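Local atomic coordinates of tapirin (Caldicellulosiruptor hydrothermalis, PDB entry 6N2C), a protein that probably helps the thermophilic bacterium adhere to plant biomass by binding cellulose, through a zinc-containing C-terminal domain built as a beta-helix. Residues I194-N199 / I213-D218; V248-M253 / E269-L274; G336-I341 / Y356-D361. All coordinates share one frame; numbering follows the deposited sequence. Where two conformers were deposited one is given.

Contact 1 of 3, residues I194-N199 / I213-D218; sequences IIFNNN and ITLRSD
F196 brings the CD2 side of its ring against a methyl of L215, CD2 to CD2 at 3.5 Å, while its CE2 sits 3.8 Å from I213 CG2. The ring runs alongside both partners, and I194 CG2 lies over one of its faces toward the rim. This is the tight end of the contact. I194 and I213 pair in parallel register, their side chains on the face that meets M207 of strand 206-209, and two backbone bonds join the strands: T214 N to I194 O, and F196 N to T214 O at 2.9 Å. F543, from the neighbouring coil, meets the F196 ring and carries the aromatic packing on.

Past F196 the direct strand bonding stops, though the chains stay side by side, and waters bridge across. One water accepts from R216 N and can donate to N197 O; a second lies in the guanidinium plane of R216, 2.9 Å from NE, and donates to F196 O. The arginine, bent at chi2 (-58°), lies alongside I195, its NH2 4.0 Å from I195 CG2, while T214 CG2 sits over one guanidinium face, toward the rim. Further on, N198 ND2 gives a nearly straight bond (167°) to a lone pair of S217 O, in the plane of both groups. D218 OD1 takes only a weak bond from N199 N, its other oxygen, OD2, forming a salt bridge with R221 and hydrogen bonds with T226 and N245. The chemistry thus changes along the rung: hydrocarbon packing secures the strand end, whereas amides, a carboxylate and bridging waters tie the turn together.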
ATOM      1  N   ILE A 194       4.521  11.498  -9.905  1.00 15.40           N
ATOM      2  CA  ILE A 194       5.458  10.632 -10.563  1.00 16.33           C
ATOM      3  C   ILE A 194       4.700   9.801 -11.588  1.00 17.16           C
ATOM      4  O   ILE A 194       3.860   9.039 -11.220  1.00 18.07           O
ATOM      5  CB  ILE A 194       6.268   9.730  -9.686  1.00 15.58           C
ATOM      6  CG1 ILE A 194       7.080  10.568  -8.683  1.00 14.49           C
ATOM      7  CG2 ILE A 194       7.260   8.945 -10.514  1.00 15.86           C
ATOM      8  CD1 ILE A 194       7.882   9.688  -7.711  1.00 13.58           C
ATOM      9  N   ILE A 195       4.969  10.090 -12.856  1.00 14.11           N
ATOM     10  CA  ILE A 195       4.292   9.447 -13.968  1.00 16.73           C
ATOM     11  C   ILE A 195       5.176   8.545 -14.718  1.00 17.91           C
ATOM     12  O   ILE A 195       6.012   9.017 -15.492  1.00 18.12           O
ATOM     13  CB  ILE A 195       3.557  10.450 -14.884  1.00 19.91           C
ATOM     14  CG1 ILE A 195       2.770  11.455 -14.033  1.00 22.82           C
ATOM     15  CG2 ILE A 195       2.656   9.682 -15.860  1.00 23.12           C
ATOM     16  CD1 ILE A 195       2.393  12.698 -14.741  1.00 29.53           C
ATOM     17  N   PHE A 196       5.009   7.234 -14.514  1.00 17.43           N
ATOM     18  CA  PHE A 196       5.845   6.251 -15.139  1.00 17.78           C
ATOM     19  C   PHE A 196       5.294   5.989 -16.583  1.00 19.51           C
ATOM     20  O   PHE A 196       4.531   6.756 -17.100  1.00 22.88           O
ATOM     21  CB  PHE A 196       5.951   4.995 -14.312  1.00 19.56           C
ATOM     22  CG  PHE A 196       6.796   5.159 -13.049  1.00 17.89           C
ATOM     23  CD1 PHE A 196       8.181   5.369 -13.142  1.00 18.78           C
ATOM     24  CD2 PHE A 196       6.258   5.047 -11.805  1.00 18.97           C
ATOM     25  CE1 PHE A 196       8.976   5.473 -12.028  1.00 16.03           C
ATOM     26  CE2 PHE A 196       7.093   5.187 -10.670  1.00 17.82           C
ATOM     27  CZ  PHE A 196       8.433   5.422 -10.796  1.00 17.66           C
ATOM     28  N   ASN A 197       5.873   5.051 -17.249  1.00 22.08           N
ATOM     29  CA  ASN A 197       5.497   4.705 -18.621  1.00 23.72           C
ATOM     30  C   ASN A 197       5.622   3.231 -18.688  1.00 22.77           C
ATOM     31  O   ASN A 197       6.045   2.581 -17.705  1.00 21.14           O
ATOM     32  CB  ASN A 197       6.384   5.412 -19.605  1.00 25.28           C
ATOM     33  CG  ASN A 197       5.631   5.829 -20.858  1.00 30.22           C
ATOM     34  OD1 ASN A 197       4.841   5.027 -21.365  1.00 27.15           O
ATOM     35  ND2 ASN A 197       5.843   7.092 -21.348  1.00 29.13           N
ATOM     36  N   ASN A 198       5.291   2.663 -19.836  1.00 25.79           N
ATOM     37  CA  ASN A 198       5.226   1.217 -19.909  1.00 23.29           C
ATOM     38  C   ASN A 198       6.610   0.572 -19.777  1.00 21.00           C
ATOM     39  O   ASN A 198       7.612   1.101 -20.269  1.00 20.22           O
ATOM     40  CB  ASN A 198       4.630   0.732 -21.257  1.00 25.12           C
ATOM     41  CG  ASN A 198       3.297   1.364 -21.578  1.00 24.89           C
ATOM     42  OD1 ASN A 198       3.241   2.353 -22.265  1.00 23.30           O
ATOM     43  ND2 ASN A 198       2.185   0.772 -21.039  1.00 23.96           N
ATOM     44  N   ASN A 199       6.630  -0.605 -19.162  1.00 20.33           N
ATOM     45  CA  ASN A 199       7.836  -1.427 -19.004  1.00 22.95           C
ATOM     46  C   ASN A 199       9.030  -0.700 -18.341  1.00 24.07           C
ATOM     47  O   ASN A 199      10.147  -0.717 -18.871  1.00 23.08           O
ATOM     48  CB  ASN A 199       8.201  -2.001 -20.348  1.00 24.27           C
ATOM     49  CG  ASN A 199       7.004  -2.691 -20.952  1.00 27.85           C
ATOM     50  OD1 ASN A 199       6.410  -3.560 -20.291  1.00 27.56           O
ATOM     51  ND2 ASN A 199       6.629  -2.318 -22.141  1.00 27.41           N
ATOM     52  N   ILE A 213       1.378   8.654  -7.784  1.00 14.35           N
ATOM     53  CA  ILE A 213       2.356   7.868  -8.538  1.00 14.27           C
ATOM     54  C   ILE A 213       1.562   6.959  -9.467  1.00 17.08           C
ATOM     55  O   ILE A 213       0.689   6.216  -8.977  1.00 17.93           O
ATOM     56  CB  ILE A 213       3.238   7.032  -7.653  1.00 14.65           C
ATOM     57  CG1 ILE A 213       4.032   7.924  -6.714  1.00 15.14           C
ATOM     58  CG2 ILE A 213       4.098   6.141  -8.522  1.00 15.16           C
ATOM     59  CD1 ILE A 213       4.970   7.174  -5.762  1.00 16.30           C
ATOM     60  N   THR A 214       1.771   7.063 -10.771  1.00 16.12           N
ATOM     61  CA  THR A 214       1.021   6.259 -11.735  1.00 19.29           C
ATOM     62  C   THR A 214       1.923   5.302 -12.517  1.00 21.21           C
ATOM     63  O   THR A 214       2.871   5.731 -13.201  1.00 16.81           O
ATOM     64  CB  THR A 214       0.284   7.181 -12.730  1.00 21.22           C
ATOM     65  OG1 THR A 214      -0.622   8.047 -12.007  1.00 20.12           O
ATOM     66  CG2 THR A 214      -0.552   6.340 -13.664  1.00 22.42           C
ATOM     67  N   LEU A 215       1.628   4.001 -12.436  1.00 17.13           N
ATOM     68  CA  LEU A 215       2.211   3.022 -13.272  1.00 18.00           C
ATOM     69  C   LEU A 215       1.337   2.784 -14.534  1.00 20.58           C
ATOM     70  O   LEU A 215       0.104   3.020 -14.534  1.00 20.82           O
ATOM     71  CB  LEU A 215       2.339   1.686 -12.583  1.00 18.65           C
ATOM     72  CG  LEU A 215       3.301   1.667 -11.403  1.00 23.93           C
ATOM     73  CD1 LEU A 215       3.233   0.265 -10.825  1.00 22.29           C
ATOM     74  CD2 LEU A 215       4.723   1.867 -11.890  1.00 26.99           C
ATOM     75  N   ARG A 216       2.013   2.363 -15.580  1.00 19.04           N
ATOM     76  CA  ARG A 216       1.357   1.910 -16.848  1.00 21.85           C
ATOM     77  C   ARG A 216       1.502   0.433 -16.919  1.00 23.09           C
ATOM     78  O   ARG A 216       2.305  -0.152 -16.226  1.00 23.88           O
ATOM     79  CB  ARG A 216       1.941   2.610 -18.101  1.00 22.39           C
ATOM     80  CG  ARG A 216       1.930   4.124 -17.984  1.00 24.08           C
ATOM     81  CD  ARG A 216       0.524   4.699 -17.750  1.00 27.78           C
ATOM     82  NE  ARG A 216       0.478   6.165 -17.896  1.00 30.83           N
ATOM     83  CZ  ARG A 216      -0.581   6.897 -17.612  1.00 31.69           C
ATOM     84  NH1 ARG A 216      -1.722   6.307 -17.178  1.00 36.03           N
ATOM     85  NH2 ARG A 216      -0.503   8.221 -17.744  1.00 35.29           N
ATOM     86  N   SER A 217       0.736  -0.195 -17.787  1.00 22.85           N
ATOM     87  CA  SER A 217       0.780  -1.618 -17.923  1.00 23.61           C
ATOM     88  C   SER A 217       2.146  -2.135 -18.423  1.00 23.57           C
ATOM     89  O   SER A 217       2.857  -1.466 -19.232  1.00 27.06           O
ATOM     90  CB  SER A 217      -0.319  -2.112 -18.896  1.00 27.90           C
ATOM     91  OG  SER A 217       0.111  -1.814 -20.225  1.00 29.90           O
ATOM     92  N   ASP A 218       2.538  -3.271 -17.892  1.00 23.66           N
ATOM     93  CA  ASP A 218       3.724  -3.977 -18.291  1.00 24.25           C
ATOM     94  C   ASP A 218       3.340  -5.096 -19.267  1.00 31.80           C
ATOM     95  O   ASP A 218       2.720  -6.074 -18.941  1.00 32.27           O
ATOM     96  CB  ASP A 218       4.451  -4.529 -17.117  1.00 23.15           C
ATOM     97  CG  ASP A 218       5.178  -3.434 -16.279  1.00 27.45           C
ATOM     98  OD1 ASP A 218       5.442  -2.292 -16.793  1.00 23.33           O
ATOM     99  OD2 ASP A 218       5.405  -3.746 -15.095  1.00 24.73           O
TER
HETATM  100  O   HOH W   1       0.658  10.389 -11.425  0.82 17.24           O
HETATM  101  O   HOH W   2       2.730   7.485 -19.073  1.00 31.24           O
HETATM  102  O   HOH W   3       4.821   1.972 -15.453  0.99 21.22           O

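Contact 2 of 3, residues V248-M253 / E269-L274; sequences VVNNLM and ESNSLL
This is a corner-on-corner contact: two successive coils turn from one parallel sheet to another at N250-N251 and N271-S272, and stay in register residue for residue through the bend. Before the corner V249 N bonds to E269 O at 2.8 Å and N271 N to V249 O; after it L273 N reaches N251 O and M253 N reaches L273 O.

Inside the bend a water lies within bonding distance of V249 O, N251 O and, at 2.6 Å, S270 OG, linking them. On the outer side, in the conformer given for N250, that side chain and N271 cross at about a right angle, their amide planes 67° apart, with N250 OD1 3.6 Å from N271 ND2; the second conformer makes this arrangement tentative.

Such residue-for-residue pairing of neighbouring coils through a corner is characteristic of a parallel beta-helix. Here it also runs through M253 and L274, which lie side by side with L274 CD1 3.8 Å from M253 CB, and through L252 and L273, whose CB atoms touch while helix 451-457 packs on both leucines.

E269 extends beside V248, its CD 3.9 Å from V248 CG1. Its OE2 receives N271 ND2 at 3.0 Å on the anti side, and OE1 pairs with R267. An alanine at E269 would probably leave R267 without this carboxylate, uncover V248 CG1 and set the N271 amide free to turn. In N271, chi1 (-63°) sets CG beside the backbone N; the amide, turned about chi2, has OE2 1° from its plane.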
ATOM      1  N   VAL A 248       7.255  -4.433  -4.775  1.00 14.72           N
ATOM      2  CA  VAL A 248       7.717  -5.044  -3.558  1.00 15.14           C
ATOM      3  C   VAL A 248       8.253  -3.878  -2.685  1.00 15.94           C
ATOM      4  O   VAL A 248       9.167  -3.195  -3.150  1.00 16.86           O
ATOM      5  CB  VAL A 248       8.911  -6.032  -3.798  1.00 18.49           C
ATOM      6  CG1 VAL A 248       9.282  -6.683  -2.473  1.00 19.89           C
ATOM      7  CG2 VAL A 248       8.467  -7.132  -4.764  1.00 20.82           C
ATOM      8  N   VAL A 249       7.635  -3.698  -1.524  1.00 15.31           N
ATOM      9  CA  VAL A 249       7.989  -2.618  -0.575  1.00 16.00           C
ATOM     10  C   VAL A 249       8.342  -3.310   0.738  1.00 16.92           C
ATOM     11  O   VAL A 249       7.484  -3.854   1.451  1.00 17.29           O
ATOM     12  CB  VAL A 249       6.883  -1.574  -0.375  1.00 17.32           C
ATOM     13  CG1 VAL A 249       7.481  -0.468   0.529  1.00 16.48           C
ATOM     14  CG2 VAL A 249       6.472  -0.996  -1.708  1.00 16.35           C
ATOM     15  N   ASN A 250       9.626  -3.289   1.072  0.52 17.09           N
ATOM     16  CA  ASN A 250      10.103  -4.053   2.261  0.52 17.36           C
ATOM     17  C   ASN A 250       9.545  -3.497   3.556  0.52 17.04           C
ATOM     18  O   ASN A 250       9.052  -4.247   4.428  0.52 15.88           O
ATOM     19  CB  ASN A 250      11.615  -4.127   2.299  0.52 19.48           C
ATOM     20  CG  ASN A 250      12.116  -5.150   3.289  0.52 22.14           C
ATOM     21  OD1 ASN A 250      11.631  -6.283   3.312  0.52 24.73           O
ATOM     22  ND2 ASN A 250      13.031  -4.741   4.156  0.52 21.96           N
ATOM     23  N   ASN A 251       9.582  -2.178   3.703  1.00 15.27           N
ATOM     24  CA  ASN A 251       9.202  -1.551   4.993  1.00 14.74           C
ATOM     25  C   ASN A 251       7.791  -0.945   4.911  1.00 14.28           C
ATOM     26  O   ASN A 251       6.808  -1.658   5.103  1.00 16.39           O
ATOM     27  CB  ASN A 251      10.276  -0.580   5.462  1.00 16.43           C
ATOM     28  CG  ASN A 251      10.032  -0.099   6.853  1.00 19.26           C
ATOM     29  OD1 ASN A 251       9.901  -0.913   7.792  1.00 20.00           O
ATOM     30  ND2 ASN A 251       9.887   1.173   7.007  1.00 16.26           N
ATOM     31  N   LEU A 252       7.644   0.309   4.563  0.51 14.33           N
ATOM     32  CA  LEU A 252       6.285   0.802   4.509  0.51 14.19           C
ATOM     33  C   LEU A 252       5.943   1.472   3.187  0.51 13.93           C
ATOM     34  O   LEU A 252       6.743   2.197   2.588  0.51 14.33           O
ATOM     35  CB  LEU A 252       5.928   1.704   5.704  0.51 14.84           C
ATOM     36  CG  LEU A 252       6.589   3.076   5.603  0.51 14.77           C
ATOM     37  CD1 LEU A 252       5.793   4.052   4.752  0.51 14.49           C
ATOM     38  CD2 LEU A 252       6.823   3.634   7.007  0.51 15.20           C
ATOM     39  N   MET A 253       4.693   1.229   2.792  1.00 13.29           N
ATOM     40  CA  MET A 253       4.056   1.948   1.709  1.00 13.54           C
ATOM     41  C   MET A 253       2.919   2.685   2.317  1.00 12.87           C
ATOM     42  O   MET A 253       2.025   2.105   2.955  1.00 13.99           O
ATOM     43  CB  MET A 253       3.552   0.986   0.616  1.00 14.10           C
ATOM     44  CG  MET A 253       2.785   1.691  -0.494  1.00 13.71           C
ATOM     45  SD  MET A 253       2.572   0.497  -1.820  0.90 17.65           S
ATOM     46  CE  MET A 253       1.843   1.548  -3.048  1.00 22.19           C
ATOM     47  N   GLU A 269       3.579  -6.663  -2.709  1.00 14.65           N
ATOM     48  CA  GLU A 269       4.145  -7.347  -1.593  1.00 16.91           C
ATOM     49  C   GLU A 269       4.647  -6.276  -0.588  1.00 16.50           C
ATOM     50  O   GLU A 269       5.479  -5.448  -0.985  1.00 15.19           O
ATOM     51  CB  GLU A 269       5.285  -8.197  -2.036  1.00 17.65           C
ATOM     52  CG  GLU A 269       5.968  -8.975  -0.891  1.00 22.80           C
ATOM     53  CD  GLU A 269       7.181  -9.827  -1.373  1.00 27.95           C
ATOM     54  OE1 GLU A 269       7.201 -10.223  -2.610  1.00 22.52           O
ATOM     55  OE2 GLU A 269       8.170  -9.938  -0.522  1.00 28.05           O
ATOM     56  N   SER A 270       4.056  -6.274   0.594  1.00 15.39           N
ATOM     57  CA  SER A 270       4.379  -5.317   1.687  1.00 16.84           C
ATOM     58  C   SER A 270       4.840  -6.141   2.888  1.00 17.68           C
ATOM     59  O   SER A 270       4.067  -6.910   3.487  1.00 16.75           O
ATOM     60  CB  SER A 270       3.160  -4.443   2.011  1.00 15.22           C
ATOM     61  OG  SER A 270       3.362  -3.710   3.231  1.00 16.46           O
ATOM     62  N   ASN A 271       6.123  -6.039   3.198  1.00 17.78           N
ATOM     63  CA  ASN A 271       6.737  -6.903   4.246  1.00 18.74           C
ATOM     64  C   ASN A 271       6.744  -6.291   5.629  1.00 22.61           C
ATOM     65  O   ASN A 271       7.196  -6.901   6.548  1.00 26.56           O
ATOM     66  CB  ASN A 271       8.107  -7.337   3.811  1.00 21.25           C
ATOM     67  CG  ASN A 271       8.027  -8.161   2.592  1.00 24.78           C
ATOM     68  OD1 ASN A 271       7.151  -9.013   2.533  1.00 27.94           O
ATOM     69  ND2 ASN A 271       8.851  -7.929   1.638  1.00 23.47           N
ATOM     70  N   SER A 272       6.224  -5.124   5.829  1.00 16.67           N
ATOM     71  CA  SER A 272       5.970  -4.677   7.230  1.00 17.93           C
ATOM     72  C   SER A 272       4.713  -3.902   7.369  1.00 17.40           C
ATOM     73  O   SER A 272       3.862  -4.308   8.120  1.00 17.23           O
ATOM     74  CB  SER A 272       7.200  -3.872   7.700  1.00 17.71           C
ATOM     75  OG  SER A 272       6.980  -3.245   8.944  1.00 20.08           O
ATOM     76  N   LEU A 273       4.549  -2.803   6.656  1.00 13.69           N
ATOM     77  CA  LEU A 273       3.374  -1.932   6.878  1.00 15.34           C
ATOM     78  C   LEU A 273       2.849  -1.408   5.550  1.00 15.86           C
ATOM     79  O   LEU A 273       3.631  -0.817   4.785  1.00 15.11           O
ATOM     80  CB  LEU A 273       3.789  -0.738   7.761  1.00 15.35           C
ATOM     81  CG  LEU A 273       2.737   0.321   8.109  1.00 15.75           C
ATOM     82  CD1 LEU A 273       1.433  -0.269   8.666  1.00 16.80           C
ATOM     83  CD2 LEU A 273       3.247   1.431   9.039  1.00 16.40           C
ATOM     84  N   LEU A 274       1.514  -1.520   5.345  1.00 14.51           N
ATOM     85  CA  LEU A 274       0.824  -0.914   4.177  1.00 14.39           C
ATOM     86  C   LEU A 274      -0.229  -0.084   4.771  1.00 13.01           C
ATOM     87  O   LEU A 274      -1.087  -0.611   5.533  1.00 15.20           O
ATOM     88  CB  LEU A 274       0.204  -2.064   3.317  1.00 13.81           C
ATOM     89  CG  LEU A 274      -0.585  -1.650   2.114  1.00 15.72           C
ATOM     90  CD1 LEU A 274       0.352  -0.907   1.190  1.00 15.94           C
ATOM     91  CD2 LEU A 274      -1.095  -2.862   1.405  1.00 16.16           C
TER
HETATM   92  O   HOH W   4       5.491  -2.217   2.806  0.86 15.06           O

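Contact 3 of 3, residues G336-I341 / Y356-D361; sequences GGDIEI and YANNLD
D338 lies alongside N358 and N359, its OD1 packed against the start of the next coil. That oxygen accepts N359 N at 2.8 Å, the donor coming from above the carboxylate plane, and takes a weak second bond from N358 ND2. CG of D338 stands beside its own backbone N (chi1 -63°), which turns the carboxylate toward the partner chain; its plane is 28° from the amide of N358 and 32° from that of N359. Both asparagines pass the pattern on, N359 OD1 to N380 and N358 OD1, weakly, to N379.

The approach to D338 is shaped by two glycines. A side chain on G336 would press on Y356 O, only 3.2 Å from where its CB would stand; the G336-G337 peptide is cis, and G337 itself has a positive phi, which favours glycine. G336 N bonds to Y356 O at 2.7 Å, and G337 O receives N358 N.

Beyond the turn the strands run parallel, with I339 N bonded to N359 O, D361 N to I339 O and I341 N to D361 O. On the buried face I339 sets its CB 3.7 Å from L360 CD1 and its CD1 4.1 Å from A357 CB. On the other face E340 and D361 are neighbours, and the E340 carboxylate is balanced by R342 and K318. Register-matched strands, with aliphatics stacked inside and asparagines lined up along the turn, are typical of parallel beta-helices.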
ATOM      1  N   GLY A 336     -12.313  -4.351  12.191  1.00 15.14           N
ATOM      2  CA  GLY A 336     -13.252  -3.471  11.608  1.00 15.73           C
ATOM      3  C   GLY A 336     -13.830  -2.505  12.568  1.00 16.46           C
ATOM      4  O   GLY A 336     -13.547  -2.642  13.810  1.00 17.77           O
ATOM      5  N   GLY A 337     -14.706  -1.594  12.127  1.00 15.23           N
ATOM      6  CA  GLY A 337     -15.161  -1.440  10.766  1.00 16.26           C
ATOM      7  C   GLY A 337     -16.286  -2.400  10.455  1.00 17.02           C
ATOM      8  O   GLY A 337     -16.533  -3.383  11.196  1.00 19.58           O
ATOM      9  N   ASP A 338     -16.882  -2.189   9.282  1.00 16.79           N
ATOM     10  CA  ASP A 338     -17.911  -3.087   8.808  1.00 16.57           C
ATOM     11  C   ASP A 338     -17.344  -3.987   7.743  1.00 16.58           C
ATOM     12  O   ASP A 338     -16.460  -3.598   6.938  1.00 15.59           O
ATOM     13  CB  ASP A 338     -19.095  -2.249   8.216  1.00 16.65           C
ATOM     14  CG  ASP A 338     -19.788  -1.375   9.234  1.00 22.61           C
ATOM     15  OD1 ASP A 338     -19.775  -1.653  10.456  1.00 18.48           O
ATOM     16  OD2 ASP A 338     -20.440  -0.438   8.771  1.00 28.94           O
ATOM     17  N   ILE A 339     -17.894  -5.198   7.699  1.00 14.98           N
ATOM     18  CA  ILE A 339     -17.475  -6.200   6.788  1.00 16.62           C
ATOM     19  C   ILE A 339     -18.715  -6.649   6.008  1.00 17.86           C
ATOM     20  O   ILE A 339     -19.755  -6.930   6.635  1.00 16.41           O
ATOM     21  CB  ILE A 339     -16.967  -7.372   7.528  1.00 17.11           C
ATOM     22  CG1 ILE A 339     -15.732  -7.047   8.379  1.00 16.89           C
ATOM     23  CG2 ILE A 339     -16.541  -8.454   6.549  1.00 18.58           C
ATOM     24  CD1 ILE A 339     -15.068  -8.263   9.063  1.00 17.30           C
ATOM     25  N   GLU A 340     -18.621  -6.692   4.665  1.00 18.25           N
ATOM     26  CA  GLU A 340     -19.782  -7.108   3.870  1.00 18.78           C
ATOM     27  C   GLU A 340     -19.267  -8.131   2.850  1.00 19.36           C
ATOM     28  O   GLU A 340     -18.340  -7.828   2.066  1.00 17.95           O
ATOM     29  CB  GLU A 340     -20.448  -5.887   3.244  1.00 20.79           C
ATOM     30  CG  GLU A 340     -21.591  -6.258   2.305  1.00 24.89           C
ATOM     31  CD  GLU A 340     -22.192  -5.013   1.650  1.00 30.60           C
ATOM     32  OE1 GLU A 340     -21.856  -3.854   2.023  1.00 32.03           O
ATOM     33  OE2 GLU A 340     -23.058  -5.192   0.813  1.00 37.00           O
ATOM     34  N   ILE A 341     -19.816  -9.359   2.876  1.00 18.66           N
ATOM     35  CA  ILE A 341     -19.425 -10.396   1.963  1.00 17.77           C
ATOM     36  C   ILE A 341     -20.686 -10.709   1.148  1.00 20.86           C
ATOM     37  O   ILE A 341     -21.720 -11.017   1.738  1.00 19.11           O
ATOM     38  CB  ILE A 341     -18.967 -11.643   2.731  1.00 19.86           C
ATOM     39  CG1 ILE A 341     -17.882 -11.247   3.773  1.00 20.78           C
ATOM     40  CG2 ILE A 341     -18.502 -12.751   1.845  1.00 18.26           C
ATOM     41  CD1 ILE A 341     -17.377 -12.365   4.600  1.00 23.33           C
ATOM     42  N   TYR A 356     -12.804  -8.947  14.330  1.00 15.37           N
ATOM     43  CA  TYR A 356     -13.633  -7.946  14.984  1.00 16.18           C
ATOM     44  C   TYR A 356     -14.331  -7.006  14.001  1.00 16.17           C
ATOM     45  O   TYR A 356     -13.712  -6.516  13.068  1.00 20.61           O
ATOM     46  CB  TYR A 356     -12.776  -7.076  15.901  1.00 15.85           C
ATOM     47  CG  TYR A 356     -12.012  -7.833  16.981  1.00 17.63           C
ATOM     48  CD1 TYR A 356     -12.613  -8.127  18.237  1.00 18.20           C
ATOM     49  CD2 TYR A 356     -10.718  -8.200  16.793  1.00 17.41           C
ATOM     50  CE1 TYR A 356     -11.875  -8.828  19.205  1.00 20.00           C
ATOM     51  CE2 TYR A 356      -9.986  -8.817  17.777  1.00 23.53           C
ATOM     52  CZ  TYR A 356     -10.575  -9.143  18.968  1.00 21.88           C
ATOM     53  OH  TYR A 356      -9.862  -9.807  19.907  1.00 27.02           O
ATOM     54  N   ALA A 357     -15.594  -6.781  14.217  1.00 17.62           N
ATOM     55  CA  ALA A 357     -16.394  -5.908  13.420  1.00 18.35           C
ATOM     56  C   ALA A 357     -17.447  -5.184  14.198  1.00 18.51           C
ATOM     57  O   ALA A 357     -17.847  -5.503  15.331  1.00 16.62           O
ATOM     58  CB  ALA A 357     -17.085  -6.728  12.308  1.00 20.56           C
ATOM     59  N   ASN A 358     -17.849  -4.066  13.617  1.00 17.68           N
ATOM     60  CA  ASN A 358     -19.081  -3.377  13.989  1.00 18.85           C
ATOM     61  C   ASN A 358     -20.247  -4.142  13.297  1.00 20.03           C
ATOM     62  O   ASN A 358     -20.798  -5.052  13.888  1.00 19.31           O
ATOM     63  CB  ASN A 358     -18.990  -1.920  13.586  1.00 19.27           C
ATOM     64  CG  ASN A 358     -20.223  -1.157  13.938  1.00 24.01           C
ATOM     65  OD1 ASN A 358     -20.828  -1.421  14.964  1.00 23.98           O
ATOM     66  ND2 ASN A 358     -20.611  -0.214  13.104  1.00 26.78           N
ATOM     67  N   ASN A 359     -20.569  -3.840  12.032  1.00 18.50           N
ATOM     68  CA  ASN A 359     -21.544  -4.625  11.279  1.00 20.79           C
ATOM     69  C   ASN A 359     -20.877  -5.710  10.506  1.00 19.58           C
ATOM     70  O   ASN A 359     -19.829  -5.515   9.899  1.00 18.74           O
ATOM     71  CB  ASN A 359     -22.383  -3.730  10.383  1.00 21.71           C
ATOM     72  CG  ASN A 359     -23.154  -2.713  11.189  1.00 28.36           C
ATOM     73  OD1 ASN A 359     -23.675  -3.021  12.277  1.00 31.03           O
ATOM     74  ND2 ASN A 359     -23.152  -1.487  10.741  1.00 27.75           N
ATOM     75  N   LEU A 360     -21.463  -6.913  10.532  1.00 16.60           N
ATOM     76  CA  LEU A 360     -20.942  -8.018   9.743  1.00 19.89           C
ATOM     77  C   LEU A 360     -22.115  -8.524   8.892  1.00 19.16           C
ATOM     78  O   LEU A 360     -23.150  -8.976   9.450  1.00 17.36           O
ATOM     79  CB  LEU A 360     -20.398  -9.135  10.646  1.00 18.78           C
ATOM     80  CG  LEU A 360     -20.031 -10.422   9.895  1.00 23.80           C
ATOM     81  CD1 LEU A 360     -19.007 -10.247   8.772  1.00 23.57           C
ATOM     82  CD2 LEU A 360     -19.570 -11.523  10.790  1.00 24.74           C
ATOM     83  N   ASP A 361     -22.000  -8.426   7.577  1.00 18.47           N
ATOM     84  CA  ASP A 361     -23.136  -8.811   6.694  1.00 20.37           C
ATOM     85  C   ASP A 361     -22.655  -9.885   5.771  1.00 22.14           C
ATOM     86  O   ASP A 361     -21.587  -9.734   5.194  1.00 19.99           O
ATOM     87  CB  ASP A 361     -23.553  -7.625   5.832  1.00 21.12           C
ATOM     88  CG  ASP A 361     -24.312  -6.527   6.572  1.00 26.19           C
ATOM     89  OD1 ASP A 361     -23.961  -6.196   7.717  1.00 28.70           O
ATOM     90  OD2 ASP A 361     -25.295  -5.955   5.957  1.00 31.14           O
TER
HETATM   91  O   HOH W   5     -21.590  -4.746   7.092  1.00 25.22           O

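Overall arrangement
Along the chain the three contacts follow in series, contact 1 first and contact 3 last, each joining one coil of the beta-helix to the next. Contacts 1 and 3 both belong to the parallel strand stack that includes 194-195, 213-214, 338-341 and 359-363, yet their centres are 34 Å apart, on opposite sides of the chain's centre. Contact 2 sits between them in sequence, at the corner joining the other two stacks; its centre is 19 Å from that of contact 1 and 25 Å from that of contact 3. None touches another. Contact 1 lies nearest the zinc site, about 14 Å from the F196 side chain to the metal. The same coil-to-coil pairing thus recurs along a long, rod-like domain.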